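Local coordinates for DNA repair protein RECN (Deinococcus radiodurans, PDB 4ABY), which hydrolyses ATP as an SMC-like protein, seen here as its head domain, and may take part in recombinational repair of damaged DNA, at residues E177-Y181 with L230-R236; N47-T52 with L92-E97; G60-T66 with R347-T353. All coordinates share one frame. Numbering follows the deposited sequence.

Contact 1 of 3, residues E177-Y181 with L230-R236; sequences EAQAY and LDAARER
Two helices, 175-197 and 214-249, lie antiparallel, consistent with the base of the coiled coil that leaves the head in SMC-like proteins, and this contact sits where they pack together. Both segments are regular α-helix (phi -55° to -68°), with Tyr181 N on Glu177 O at 2.9 Å and Arg234 N on Leu230 O at 2.8 Å. The local axes approach to 9.8 Å, with 159° between their N-to-C directions, and the CA atoms of Glu177 and Leu230 lie 5.3 Å apart.

Leu230 provides the apolar part. Its tp rotamer (chi1 180°, chi2 52°) sends CD1 to Glu177 CB at 3.8 Å and to Ala178 CB at 4.3 Å, while CD2 meets Tyr181 CB at 4.0 Å. Tyr181 is t (chi2 85°), and its hydroxyl is hydrogen-bonded to Ala270 O.

Glu177 (m, p, chi3 -23°) crosses over Ala233, with OE2 3.4 Å from Ala233 CB. Arg236 reaches the same oxygen through a t, t, p chain with chi4 -139°, so that Glu177 OE2 lies at the guanidinium edge, near its plane. The resulting salt bridge has NH1 of Arg236 3.3 Å from OE2 of Glu177, and a weak second bond runs from Arg236 NH2 to the same OE2 at 3.4 Å.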
ATOM      1  N   GLU A 177       2.679  25.609 -10.754  1.00 32.85           N
ATOM      2  CA  GLU A 177       1.305  25.992 -11.054  1.00 30.21           C
ATOM      3  C   GLU A 177       0.376  25.787  -9.864  1.00 30.65           C
ATOM      4  O   GLU A 177      -0.476  26.624  -9.582  1.00 33.65           O
ATOM      5  CB  GLU A 177       0.780  25.205 -12.255  1.00 30.84           C
ATOM      6  CG  GLU A 177       1.449  25.550 -13.579  1.00 36.37           C
ATOM      7  CD  GLU A 177       2.759  24.816 -13.799  1.00 40.10           C
ATOM      8  OE1 GLU A 177       3.382  24.380 -12.808  1.00 39.34           O
ATOM      9  OE2 GLU A 177       3.161  24.670 -14.972  1.00 40.08           O
ATOM     10  N   ALA A 178       0.539  24.667  -9.172  1.00 32.10           N
ATOM     11  CA  ALA A 178      -0.314  24.352  -8.034  1.00 29.43           C
ATOM     12  C   ALA A 178      -0.177  25.396  -6.930  1.00 31.83           C
ATOM     13  O   ALA A 178      -1.172  25.842  -6.367  1.00 33.30           O
ATOM     14  CB  ALA A 178      -0.002  22.966  -7.507  1.00 26.54           C
ATOM     15  N   GLN A 179       1.059  25.784  -6.630  1.00 36.43           N
ATOM     16  CA  GLN A 179       1.323  26.798  -5.616  1.00 34.71           C
ATOM     17  C   GLN A 179       0.797  28.148  -6.080  1.00 35.78           C
ATOM     18  O   GLN A 179       0.414  28.996  -5.268  1.00 33.68           O
ATOM     19  CB  GLN A 179       2.822  26.900  -5.337  1.00 36.66           C
ATOM     20  CG  GLN A 179       3.446  25.636  -4.776  1.00 45.60           C
ATOM     21  CD  GLN A 179       4.963  25.702  -4.745  1.00 54.91           C
ATOM     22  OE1 GLN A 179       5.571  26.614  -5.311  1.00 53.51           O
ATOM     23  NE2 GLN A 179       5.583  24.727  -4.088  1.00 52.95           N
ATOM     24  N   ALA A 180       0.792  28.344  -7.394  1.00 33.48           N
ATOM     25  CA  ALA A 180       0.277  29.571  -7.978  1.00 28.36           C
ATOM     26  C   ALA A 180      -1.224  29.657  -7.749  1.00 30.01           C
ATOM     27  O   ALA A 180      -1.749  30.721  -7.427  1.00 35.57           O
ATOM     28  CB  ALA A 180       0.596  29.625  -9.453  1.00 29.79           C
ATOM     29  N   TYR A 181      -1.912  28.533  -7.913  1.00 27.60           N
ATOM     30  CA  TYR A 181      -3.340  28.486  -7.642  1.00 25.57           C
ATOM     31  C   TYR A 181      -3.607  28.710  -6.164  1.00 26.59           C
ATOM     32  O   TYR A 181      -4.408  29.563  -5.794  1.00 27.52           O
ATOM     33  CB  TYR A 181      -3.954  27.150  -8.066  1.00 26.00           C
ATOM     34  CG  TYR A 181      -5.448  27.120  -7.842  1.00 24.13           C
ATOM     35  CD1 TYR A 181      -6.321  27.626  -8.795  1.00 24.33           C
ATOM     36  CD2 TYR A 181      -5.984  26.624  -6.666  1.00 24.08           C
ATOM     37  CE1 TYR A 181      -7.680  27.624  -8.591  1.00 20.93           C
ATOM     38  CE2 TYR A 181      -7.347  26.618  -6.452  1.00 24.37           C
ATOM     39  CZ  TYR A 181      -8.189  27.120  -7.421  1.00 23.10           C
ATOM     40  OH  TYR A 181      -9.547  27.119  -7.217  1.00 25.13           O
ATOM     41  N   LEU A 230      -3.396  25.824 -14.284  1.00 30.37           N
ATOM     42  CA  LEU A 230      -3.151  24.582 -13.568  1.00 31.57           C
ATOM     43  C   LEU A 230      -3.671  23.379 -14.342  1.00 28.77           C
ATOM     44  O   LEU A 230      -2.967  22.380 -14.484  1.00 29.25           O
ATOM     45  CB  LEU A 230      -3.790  24.627 -12.182  1.00 29.64           C
ATOM     46  CG  LEU A 230      -3.594  23.379 -11.332  1.00 22.36           C
ATOM     47  CD1 LEU A 230      -2.128  23.024 -11.259  1.00 24.48           C
ATOM     48  CD2 LEU A 230      -4.164  23.610  -9.952  1.00 24.57           C
ATOM     49  N   ASP A 231      -4.902  23.471 -14.833  1.00 24.89           N
ATOM     50  CA  ASP A 231      -5.470  22.392 -15.627  1.00 25.92           C
ATOM     51  C   ASP A 231      -4.624  22.129 -16.866  1.00 32.96           C
ATOM     52  O   ASP A 231      -4.474  20.987 -17.297  1.00 34.09           O
ATOM     53  CB  ASP A 231      -6.902  22.718 -16.037  1.00 27.85           C
ATOM     54  CG  ASP A 231      -7.861  22.661 -14.878  1.00 30.23           C
ATOM     55  OD1 ASP A 231      -7.538  21.989 -13.878  1.00 29.74           O
ATOM     56  OD2 ASP A 231      -8.940  23.286 -14.969  1.00 35.39           O
ATOM     57  N   ALA A 232      -4.071  23.196 -17.435  1.00 34.95           N
ATOM     58  CA  ALA A 232      -3.223  23.082 -18.616  1.00 35.07           C
ATOM     59  C   ALA A 232      -1.932  22.342 -18.289  1.00 33.90           C
ATOM     60  O   ALA A 232      -1.460  21.524 -19.074  1.00 35.87           O
ATOM     61  CB  ALA A 232      -2.916  24.455 -19.174  1.00 32.21           C
ATOM     62  N   ALA A 233      -1.365  22.640 -17.127  1.00 30.61           N
ATOM     63  CA  ALA A 233      -0.157  21.976 -16.677  1.00 30.01           C
ATOM     64  C   ALA A 233      -0.471  20.527 -16.363  1.00 33.21           C
ATOM     65  O   ALA A 233       0.294  19.630 -16.704  1.00 40.50           O
ATOM     66  CB  ALA A 233       0.401  22.670 -15.455  1.00 32.06           C
ATOM     67  N   ARG A 234      -1.603  20.304 -15.707  1.00 32.62           N
ATOM     68  CA  ARG A 234      -2.038  18.952 -15.380  1.00 30.44           C
ATOM     69  C   ARG A 234      -2.108  18.089 -16.637  1.00 32.33           C
ATOM     70  O   ARG A 234      -1.426  17.070 -16.736  1.00 31.84           O
ATOM     71  CB  ARG A 234      -3.388  18.980 -14.658  1.00 24.64           C
ATOM     72  CG  ARG A 234      -3.293  19.413 -13.200  1.00 23.68           C
ATOM     73  CD  ARG A 234      -4.667  19.586 -12.575  1.00 25.37           C
ATOM     74  NE  ARG A 234      -4.599  19.768 -11.127  1.00 26.31           N
ATOM     75  CZ  ARG A 234      -5.636  20.105 -10.366  1.00 27.35           C
ATOM     76  NH1 ARG A 234      -6.826  20.306 -10.916  1.00 29.09           N
ATOM     77  NH2 ARG A 234      -5.485  20.245  -9.055  1.00 22.78           N
ATOM     78  N   GLU A 235      -2.923  18.508 -17.601  1.00 35.73           N
ATOM     79  CA  GLU A 235      -3.043  17.786 -18.865  1.00 37.96           C
ATOM     80  C   GLU A 235      -1.697  17.659 -19.571  1.00 41.02           C
ATOM     81  O   GLU A 235      -1.434  16.661 -20.243  1.00 48.09           O
ATOM     82  CB  GLU A 235      -4.058  18.466 -19.785  1.00 37.88           C
ATOM     83  CG  GLU A 235      -5.514  18.181 -19.438  1.00 48.19           C
ATOM     84  CD  GLU A 235      -6.484  19.049 -20.232  1.00 61.08           C
ATOM     85  OE1 GLU A 235      -6.177  20.242 -20.444  1.00 63.47           O
ATOM     86  OE2 GLU A 235      -7.554  18.545 -20.638  1.00 53.88           O
ATOM     87  N   ARG A 236      -0.852  18.674 -19.420  1.00 35.84           N
ATOM     88  CA  ARG A 236       0.460  18.676 -20.052  1.00 33.01           C
ATOM     89  C   ARG A 236       1.342  17.577 -19.478  1.00 40.10           C
ATOM     90  O   ARG A 236       1.958  16.816 -20.222  1.00 42.38           O
ATOM     91  CB  ARG A 236       1.141  20.030 -19.860  1.00 39.81           C
ATOM     92  CG  ARG A 236       2.527  20.131 -20.482  1.00 45.05           C
ATOM     93  CD  ARG A 236       3.271  21.374 -19.997  1.00 47.13           C
ATOM     94  NE  ARG A 236       3.862  21.193 -18.671  1.00 45.91           N
ATOM     95  CZ  ARG A 236       3.858  22.117 -17.714  1.00 43.45           C
ATOM     96  NH1 ARG A 236       3.285  23.293 -17.928  1.00 42.76           N
ATOM     97  NH2 ARG A 236       4.422  21.868 -16.540  1.00 42.98           N
TER

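Contact 2 of 3, residues N47-T52 with L92-E97; sequences NLATIT and LIRSGE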
ATOM      1  N   ASN A  47      -3.235 -14.996  20.122  1.00 26.88           N
ATOM      2  CA  ASN A  47      -4.569 -15.519  19.865  1.00 22.53           C
ATOM      3  C   ASN A  47      -5.222 -14.969  18.608  1.00 25.04           C
ATOM      4  O   ASN A  47      -6.391 -14.600  18.626  1.00 27.69           O
ATOM      5  CB  ASN A  47      -5.473 -15.287  21.072  1.00 27.44           C
ATOM      6  CG  ASN A  47      -5.077 -16.134  22.263  1.00 35.87           C
ATOM      7  OD1 ASN A  47      -4.460 -17.188  22.110  1.00 35.67           O
ATOM      8  ND2 ASN A  47      -5.434 -15.679  23.459  1.00 39.54           N
ATOM      9  N   LEU A  48      -4.467 -14.921  17.516  1.00 24.95           N
ATOM     10  CA  LEU A  48      -5.023 -14.535  16.225  1.00 22.64           C
ATOM     11  C   LEU A  48      -5.030 -15.728  15.270  1.00 24.62           C
ATOM     12  O   LEU A  48      -3.974 -16.222  14.869  1.00 23.39           O
ATOM     13  CB  LEU A  48      -4.239 -13.365  15.623  1.00 21.39           C
ATOM     14  CG  LEU A  48      -4.817 -12.655  14.395  1.00 18.62           C
ATOM     15  CD1 LEU A  48      -4.170 -11.300  14.229  1.00 17.89           C
ATOM     16  CD2 LEU A  48      -4.654 -13.480  13.129  1.00 16.88           C
ATOM     17  N   ALA A  49      -6.226 -16.191  14.920  1.00 24.17           N
ATOM     18  CA  ALA A  49      -6.391 -17.295  13.977  1.00 20.95           C
ATOM     19  C   ALA A  49      -5.676 -18.568  14.412  1.00 22.76           C
ATOM     20  O   ALA A  49      -6.090 -19.227  15.364  1.00 28.61           O
ATOM     21  CB  ALA A  49      -5.936 -16.882  12.596  1.00 21.51           C
ATOM     22  N   THR A  50      -4.608 -18.916  13.701  1.00 21.64           N
ATOM     23  CA  THR A  50      -3.852 -20.132  13.987  1.00 23.20           C
ATOM     24  C   THR A  50      -2.626 -19.833  14.842  1.00 23.92           C
ATOM     25  O   THR A  50      -1.702 -20.640  14.931  1.00 21.43           O
ATOM     26  CB  THR A  50      -3.370 -20.810  12.694  1.00 20.24           C
ATOM     27  OG1 THR A  50      -2.445 -19.948  12.021  1.00 22.07           O
ATOM     28  CG2 THR A  50      -4.541 -21.100  11.781  1.00 17.99           C
ATOM     29  N   ILE A  51      -2.627 -18.664  15.472  1.00 23.97           N
ATOM     30  CA  ILE A  51      -1.472 -18.198  16.220  1.00 21.81           C
ATOM     31  C   ILE A  51      -1.808 -18.011  17.688  1.00 24.94           C
ATOM     32  O   ILE A  51      -2.575 -17.122  18.049  1.00 24.15           O
ATOM     33  CB  ILE A  51      -0.970 -16.863  15.667  1.00 22.10           C
ATOM     34  CG1 ILE A  51      -0.565 -17.019  14.202  1.00 26.30           C
ATOM     35  CG2 ILE A  51       0.189 -16.346  16.487  1.00 20.84           C
ATOM     36  CD1 ILE A  51      -0.271 -15.706  13.517  1.00 26.41           C
ATOM     37  N   THR A  52      -1.233 -18.860  18.531  1.00 30.41           N
ATOM     38  CA  THR A  52      -1.395 -18.730  19.969  1.00 28.00           C
ATOM     39  C   THR A  52      -0.546 -17.565  20.452  1.00 26.85           C
ATOM     40  O   THR A  52      -1.064 -16.580  20.977  1.00 25.64           O
ATOM     41  CB  THR A  52      -0.966 -20.016  20.690  1.00 28.07           C
ATOM     42  OG1 THR A  52       0.385 -20.336  20.327  1.00 28.22           O
ATOM     43  CG2 THR A  52      -1.877 -21.169  20.296  1.00 29.93           C
ATOM     44  N   LEU A  92     -11.111 -12.821  13.431  1.00 24.30           N
ATOM     45  CA  LEU A  92      -9.670 -12.938  13.587  1.00 24.19           C
ATOM     46  C   LEU A  92      -9.250 -13.519  14.937  1.00 26.43           C
ATOM     47  O   LEU A  92      -8.133 -14.021  15.070  1.00 29.00           O
ATOM     48  CB  LEU A  92      -9.010 -11.576  13.384  1.00 27.24           C
ATOM     49  CG  LEU A  92      -8.579 -11.232  11.963  1.00 23.61           C
ATOM     50  CD1 LEU A  92      -9.495 -11.892  10.959  1.00 24.10           C
ATOM     51  CD2 LEU A  92      -8.547  -9.725  11.782  1.00 20.55           C
ATOM     52  N   ILE A  93     -10.132 -13.448  15.933  1.00 23.26           N
ATOM     53  CA  ILE A  93      -9.822 -13.983  17.257  1.00 27.25           C
ATOM     54  C   ILE A  93      -9.739 -15.510  17.207  1.00 29.50           C
ATOM     55  O   ILE A  93     -10.627 -16.167  16.664  1.00 29.76           O
ATOM     56  CB  ILE A  93     -10.862 -13.559  18.317  1.00 28.02           C
ATOM     57  CG1 ILE A  93     -11.146 -12.058  18.231  1.00 28.80           C
ATOM     58  CG2 ILE A  93     -10.383 -13.926  19.710  1.00 26.83           C
ATOM     59  CD1 ILE A  93     -12.139 -11.569  19.259  1.00 29.95           C
ATOM     60  N   ARG A  94      -8.668 -16.065  17.769  1.00 25.44           N
ATOM     61  CA  ARG A  94      -8.442 -17.505  17.743  1.00 26.45           C
ATOM     62  C   ARG A  94      -9.693 -18.287  18.134  1.00 30.59           C
ATOM     63  O   ARG A  94     -10.505 -17.814  18.924  1.00 33.06           O
ATOM     64  CB  ARG A  94      -7.272 -17.882  18.654  1.00 27.71           C
ATOM     65  CG  ARG A  94      -6.850 -19.329  18.529  1.00 27.27           C
ATOM     66  CD  ARG A  94      -5.594 -19.614  19.315  1.00 30.27           C
ATOM     67  NE  ARG A  94      -5.287 -21.039  19.337  1.00 28.25           N
ATOM     68  CZ  ARG A  94      -4.818 -21.714  18.296  1.00 26.47           C
ATOM     69  NH1 ARG A  94      -4.611 -21.093  17.144  1.00 28.32           N
ATOM     70  NH2 ARG A  94      -4.563 -23.007  18.401  1.00 28.54           N
ATOM     71  N   SER A  95      -9.836 -19.484  17.573  1.00 34.88           N
ATOM     72  CA  SER A  95     -11.050 -20.285  17.716  1.00 27.72           C
ATOM     73  C   SER A  95     -11.588 -20.372  19.143  1.00 36.32           C
ATOM     74  O   SER A  95     -12.721 -19.961  19.407  1.00 47.97           O
ATOM     75  CB  SER A  95     -10.836 -21.688  17.160  1.00 29.00           C
ATOM     76  OG  SER A  95     -11.994 -22.481  17.353  1.00 33.72           O
ATOM     77  N   GLY A  96     -10.793 -20.912  20.059  1.00 27.45           N
ATOM     78  CA  GLY A  96     -11.256 -21.089  21.425  1.00 32.30           C
ATOM     79  C   GLY A  96     -10.704 -20.080  22.415  1.00 35.26           C
ATOM     80  O   GLY A  96     -10.426 -20.420  23.565  1.00 34.57           O
ATOM     81  N   GLU A  97     -10.540 -18.837  21.977  1.00 32.59           N
ATOM     82  CA  GLU A  97      -9.963 -17.813  22.841  1.00 37.18           C
ATOM     83  C   GLU A  97     -10.909 -16.638  23.057  1.00 40.52           C
ATOM     84  O   GLU A  97     -11.847 -16.430  22.287  1.00 36.68           O
ATOM     85  CB  GLU A  97      -8.615 -17.329  22.297  1.00 36.64           C
ATOM     86  CG  GLU A  97      -7.546 -18.416  22.207  1.00 36.63           C
ATOM     87  CD  GLU A  97      -7.069 -18.904  23.566  1.00 42.33           C
ATOM     88  OE1 GLU A  97      -7.051 -18.098  24.523  1.00 45.30           O
ATOM     89  OE2 GLU A  97      -6.701 -20.096  23.671  1.00 41.00           O
TER
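Asn47 comes first, in a left-handed backbone conformation (phi 54°, psi 45°) that turns a corner in the chain just before Leu48. Asn47 O accepts a hydrogen bond from Arg94 N at 2.8 Å, while Asn47 N pairs with Thr52 O at 2.8 Å; Asn47 ND2 lies 3.1 Å from Glu97 OE1.

Leu48 forms a single backbone bridge with Ile93, and its CA makes a CA-H...O contact of 3.4 Å with Leu92 O. Its side chain points away overall and packs on helix 69-83, about 4 Å from the side chain of Ser74, a residue of the predicted ATP-binding site. Ala49 N then donates to Leu92 O at 2.9 Å. Ala49 and Thr50 are the two central residues of a type II' turn from Leu48 to Ile51, closed by Ile51 N on Leu48 O at 2.9 Å: a tight hairpin joining strands 42-48 and 51-57.

Arg94 lies along this hairpin, extended through chi3, and its NH1 makes a weak 3.0 Å bond to Ala49 O. At the end of the segment Thr52 lays CG2 over a face of the guanidinium, 3.5 Å from Arg94 NE, while its hydroxyl bonds to Glu373. The two backbone hydrogen bonds between the segments do not depend on side-chain identity, whereas Arg94 supplies much of the buried surface, its guanidinium met by a carbonyl and a methyl.

Contact 3 of 3, residues G60-T66 with R347-T353; sequences GGFCAFT and RQVLVVT
Phe62 (t, chi2 6°) packs on two valines of the adjacent strand: CD1 of Phe62 is 3.5 Å from Val349 CG2 (Val349 chi1 -17°, between wells), and CE1 is 3.5 Å from CG2 of Val351 (m, chi1 -37°), at the ring edge. Ala64 shares this face of the sheet, against which helices 330-343 and 356-359 pack. On the other face Leu350 (m, t) sets CD2 3.6 Å from Cys63 CB and 4.0 Å from Phe65 CE1, at that ring's edge; Phe65 (m, chi2 72°) also places CB 4.0 Å from Val352 CG2 and stacks with Tyr366. Helix 69-83 lies against this second face.

Strands 62-66 and 348-352 run parallel, 17° apart with axes 4.8 Å from each other, pairing Phe62 with Val349 through Phe65 with Val352. Residues 62-65 and 348-352 are extended (phi -86° to -129°, psi 111° to 147°). They are neighbours in the central sheet of the P-loop NTPase head: strand 62-67 runs into the predicted ATP-binding loop.

Between the strands, donors alternate: Val349 N to Gly61 O 2.9 Å, Cys63 N to Val349 O 2.9 Å, Val351 N to Cys63 O 3.2 Å, Phe65 N to Val351 O 2.9 Å and Thr353 N to Phe65 O 3.0 Å. At one end, Gly60 adopts phi 127°, psi -132°, where a CB would collide with the preceding carbonyl O, and Gln348 OE1 bonds to Ser318. At the other, Thr66 (p) and Thr353 (t) touch CG2 to CG2 at 4.0 Å, their hydroxyls bonded to His365 and Asp325 respectively.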
ATOM      1  N   GLY A  60      14.414  -4.977   7.944  1.00 22.56           N
ATOM      2  CA  GLY A  60      15.271  -4.926   6.775  1.00 28.04           C
ATOM      3  C   GLY A  60      14.674  -4.232   5.572  1.00 31.38           C
ATOM      4  O   GLY A  60      14.150  -3.123   5.671  1.00 36.76           O
ATOM      5  N   GLY A  61      14.776  -4.878   4.418  1.00 30.31           N
ATOM      6  CA  GLY A  61      14.206  -4.327   3.204  1.00 25.43           C
ATOM      7  C   GLY A  61      13.069  -5.208   2.750  1.00 26.84           C
ATOM      8  O   GLY A  61      11.949  -5.098   3.240  1.00 28.93           O
ATOM      9  N   PHE A  62      13.373  -6.102   1.820  1.00 27.60           N
ATOM     10  CA  PHE A  62      12.389  -7.029   1.282  1.00 24.54           C
ATOM     11  C   PHE A  62      12.288  -8.275   2.157  1.00 23.18           C
ATOM     12  O   PHE A  62      13.209  -9.090   2.209  1.00 23.29           O
ATOM     13  CB  PHE A  62      12.772  -7.403  -0.150  1.00 24.66           C
ATOM     14  CG  PHE A  62      11.801  -8.324  -0.821  1.00 21.83           C
ATOM     15  CD1 PHE A  62      10.613  -8.672  -0.208  1.00 21.12           C
ATOM     16  CD2 PHE A  62      12.078  -8.835  -2.073  1.00 23.75           C
ATOM     17  CE1 PHE A  62       9.720  -9.518  -0.828  1.00 22.88           C
ATOM     18  CE2 PHE A  62      11.192  -9.681  -2.701  1.00 25.89           C
ATOM     19  CZ  PHE A  62      10.009 -10.025  -2.077  1.00 27.17           C
ATOM     20  N   CYS A  63      11.158  -8.414   2.843  1.00 21.24           N
ATOM     21  CA  CYS A  63      10.906  -9.577   3.679  1.00 20.83           C
ATOM     22  C   CYS A  63       9.892 -10.490   3.018  1.00 20.39           C
ATOM     23  O   CYS A  63       8.767 -10.082   2.752  1.00 23.95           O
ATOM     24  CB  CYS A  63      10.390  -9.142   5.043  1.00 19.90           C
ATOM     25  SG  CYS A  63      11.498  -8.028   5.898  1.00 27.35           S
ATOM     26  N   ALA A  64      10.290 -11.728   2.750  1.00 19.30           N
ATOM     27  CA  ALA A  64       9.397 -12.677   2.103  1.00 19.10           C
ATOM     28  C   ALA A  64       8.886 -13.696   3.103  1.00 22.43           C
ATOM     29  O   ALA A  64       9.647 -14.227   3.909  1.00 24.23           O
ATOM     30  CB  ALA A  64      10.098 -13.370   0.953  1.00 18.66           C
ATOM     31  N   PHE A  65       7.589 -13.964   3.050  1.00 21.79           N
ATOM     32  CA  PHE A  65       6.988 -14.976   3.900  1.00 19.38           C
ATOM     33  C   PHE A  65       6.456 -16.121   3.045  1.00 23.65           C
ATOM     34  O   PHE A  65       5.630 -15.917   2.154  1.00 24.01           O
ATOM     35  CB  PHE A  65       5.897 -14.355   4.764  1.00 19.08           C
ATOM     36  CG  PHE A  65       6.424 -13.378   5.770  1.00 22.45           C
ATOM     37  CD1 PHE A  65       6.890 -12.138   5.369  1.00 23.46           C
ATOM     38  CD2 PHE A  65       6.478 -13.703   7.118  1.00 23.44           C
ATOM     39  CE1 PHE A  65       7.387 -11.234   6.293  1.00 21.95           C
ATOM     40  CE2 PHE A  65       6.975 -12.801   8.044  1.00 24.19           C
ATOM     41  CZ  PHE A  65       7.427 -11.567   7.631  1.00 21.94           C
ATOM     42  N   THR A  66       6.937 -17.312   3.307  1.00 22.69           N
ATOM     43  CA  THR A  66       6.594 -18.470   2.548  1.00 22.07           C
ATOM     44  C   THR A  66       6.226 -19.587   3.473  1.00 24.72           C
ATOM     45  O   THR A  66       6.180 -19.404   4.639  1.00 27.17           O
ATOM     46  CB  THR A  66       7.727 -18.858   1.685  1.00 20.79           C
ATOM     47  OG1 THR A  66       8.769 -19.340   2.484  1.00 25.96           O
ATOM     48  CG2 THR A  66       8.224 -17.698   1.054  1.00 19.84           C
ATOM     49  N   ARG A 347      12.768   1.082   1.303  1.00 30.57           N
ATOM     50  CA  ARG A 347      11.644   0.722   2.167  1.00 24.31           C
ATOM     51  C   ARG A 347      11.749  -0.672   2.717  1.00 25.90           C
ATOM     52  O   ARG A 347      12.625  -1.441   2.324  1.00 34.18           O
ATOM     53  CB  ARG A 347      10.335   0.802   1.397  1.00 28.53           C
ATOM     54  CG  ARG A 347       9.438   1.959   1.788  1.00 31.81           C
ATOM     55  CD  ARG A 347       9.684   3.174   0.925  1.00 32.46           C
ATOM     56  NE  ARG A 347       9.321   4.400   1.629  1.00 35.02           N
ATOM     57  CZ  ARG A 347       9.650   5.604   1.186  1.00 40.40           C
ATOM     58  NH1 ARG A 347      10.332   5.702   0.056  1.00 46.76           N
ATOM     59  NH2 ARG A 347       9.307   6.699   1.853  1.00 39.79           N
ATOM     60  N   GLN A 348      10.859  -0.978   3.653  1.00 26.67           N
ATOM     61  CA  GLN A 348      10.649  -2.340   4.114  1.00 26.73           C
ATOM     62  C   GLN A 348       9.380  -2.806   3.426  1.00 24.70           C
ATOM     63  O   GLN A 348       8.303  -2.264   3.677  1.00 23.54           O
ATOM     64  CB  GLN A 348      10.456  -2.367   5.632  1.00 21.03           C
ATOM     65  CG  GLN A 348      10.265  -3.750   6.231  1.00 21.44           C
ATOM     66  CD  GLN A 348       9.943  -3.701   7.713  1.00 24.63           C
ATOM     67  OE1 GLN A 348       9.234  -2.809   8.176  1.00 23.04           O
ATOM     68  NE2 GLN A 348      10.465  -4.658   8.464  1.00 23.26           N
ATOM     69  N   VAL A 349       9.507  -3.786   2.536  1.00 22.11           N
ATOM     70  CA  VAL A 349       8.350  -4.328   1.836  1.00 20.13           C
ATOM     71  C   VAL A 349       8.069  -5.738   2.340  1.00 19.26           C
ATOM     72  O   VAL A 349       8.961  -6.580   2.412  1.00 19.30           O
ATOM     73  CB  VAL A 349       8.526  -4.299   0.301  1.00 16.37           C
ATOM     74  CG1 VAL A 349       9.639  -3.344  -0.086  1.00 17.39           C
ATOM     75  CG2 VAL A 349       8.801  -5.679  -0.238  1.00 20.05           C
ATOM     76  N   LEU A 350       6.822  -5.970   2.721  1.00 18.82           N
ATOM     77  CA  LEU A 350       6.419  -7.240   3.295  1.00 17.76           C
ATOM     78  C   LEU A 350       5.440  -7.947   2.370  1.00 20.84           C
ATOM     79  O   LEU A 350       4.319  -7.483   2.167  1.00 22.44           O
ATOM     80  CB  LEU A 350       5.776  -7.003   4.658  1.00 18.15           C
ATOM     81  CG  LEU A 350       6.639  -6.257   5.681  1.00 23.78           C
ATOM     82  CD1 LEU A 350       5.782  -5.577   6.733  1.00 25.44           C
ATOM     83  CD2 LEU A 350       7.635  -7.199   6.330  1.00 21.33           C
ATOM     84  N   VAL A 351       5.864  -9.067   1.800  1.00 20.23           N
ATOM     85  CA  VAL A 351       4.991  -9.840   0.931  1.00 21.81           C
ATOM     86  C   VAL A 351       4.953 -11.307   1.341  1.00 23.66           C
ATOM     87  O   VAL A 351       5.936 -11.858   1.833  1.00 23.88           O
ATOM     88  CB  VAL A 351       5.415  -9.743  -0.550  1.00 21.75           C
ATOM     89  CG1 VAL A 351       5.925  -8.349  -0.867  1.00 20.76           C
ATOM     90  CG2 VAL A 351       6.473 -10.777  -0.865  1.00 22.48           C
ATOM     91  N   VAL A 352       3.795 -11.928   1.150  1.00 26.63           N
ATOM     92  CA  VAL A 352       3.650 -13.365   1.311  1.00 23.28           C
ATOM     93  C   VAL A 352       3.576 -13.956  -0.093  1.00 29.15           C
ATOM     94  O   VAL A 352       2.788 -13.496  -0.921  1.00 32.25           O
ATOM     95  CB  VAL A 352       2.368 -13.713   2.086  1.00 20.81           C
ATOM     96  CG1 VAL A 352       2.231 -15.211   2.246  1.00 21.02           C
ATOM     97  CG2 VAL A 352       2.376 -13.038   3.440  1.00 24.58           C
ATOM     98  N   THR A 353       4.396 -14.964  -0.368  1.00 26.29           N
ATOM     99  CA  THR A 353       4.510 -15.469  -1.730  1.00 25.66           C
ATOM    100  C   THR A 353       4.641 -16.987  -1.798  1.00 26.99           C
ATOM    101  O   THR A 353       5.099 -17.622  -0.845  1.00 26.42           O
ATOM    102  CB  THR A 353       5.710 -14.822  -2.451  1.00 24.55           C
ATOM    103  OG1 THR A 353       5.758 -15.266  -3.812  1.00 27.34           O
ATOM    104  CG2 THR A 353       7.007 -15.188  -1.758  1.00 22.39           C
TER

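From the N terminus, the chain enters contact 2 at 47-52, turns back through strand 51-57 and reaches 60-66, the first half of contact 3, before 92-97 closes contact 2. Contacts 2 and 3 therefore cross, with centres 23 Å apart: one ties the 42-48/51-57 hairpin of the antiparallel sheet to a loop, the other joins two strands of the mixed sheet. The chain then runs out into helix 175-197 and returns along helix 214-249, so contact 1 closes after contact 2 and nests inside the long loop that 347-353 completes. Contact 1 lies across the chain's centre from both others, 38 Å from contact 3 and 51 Å from contact 2, centre to centre.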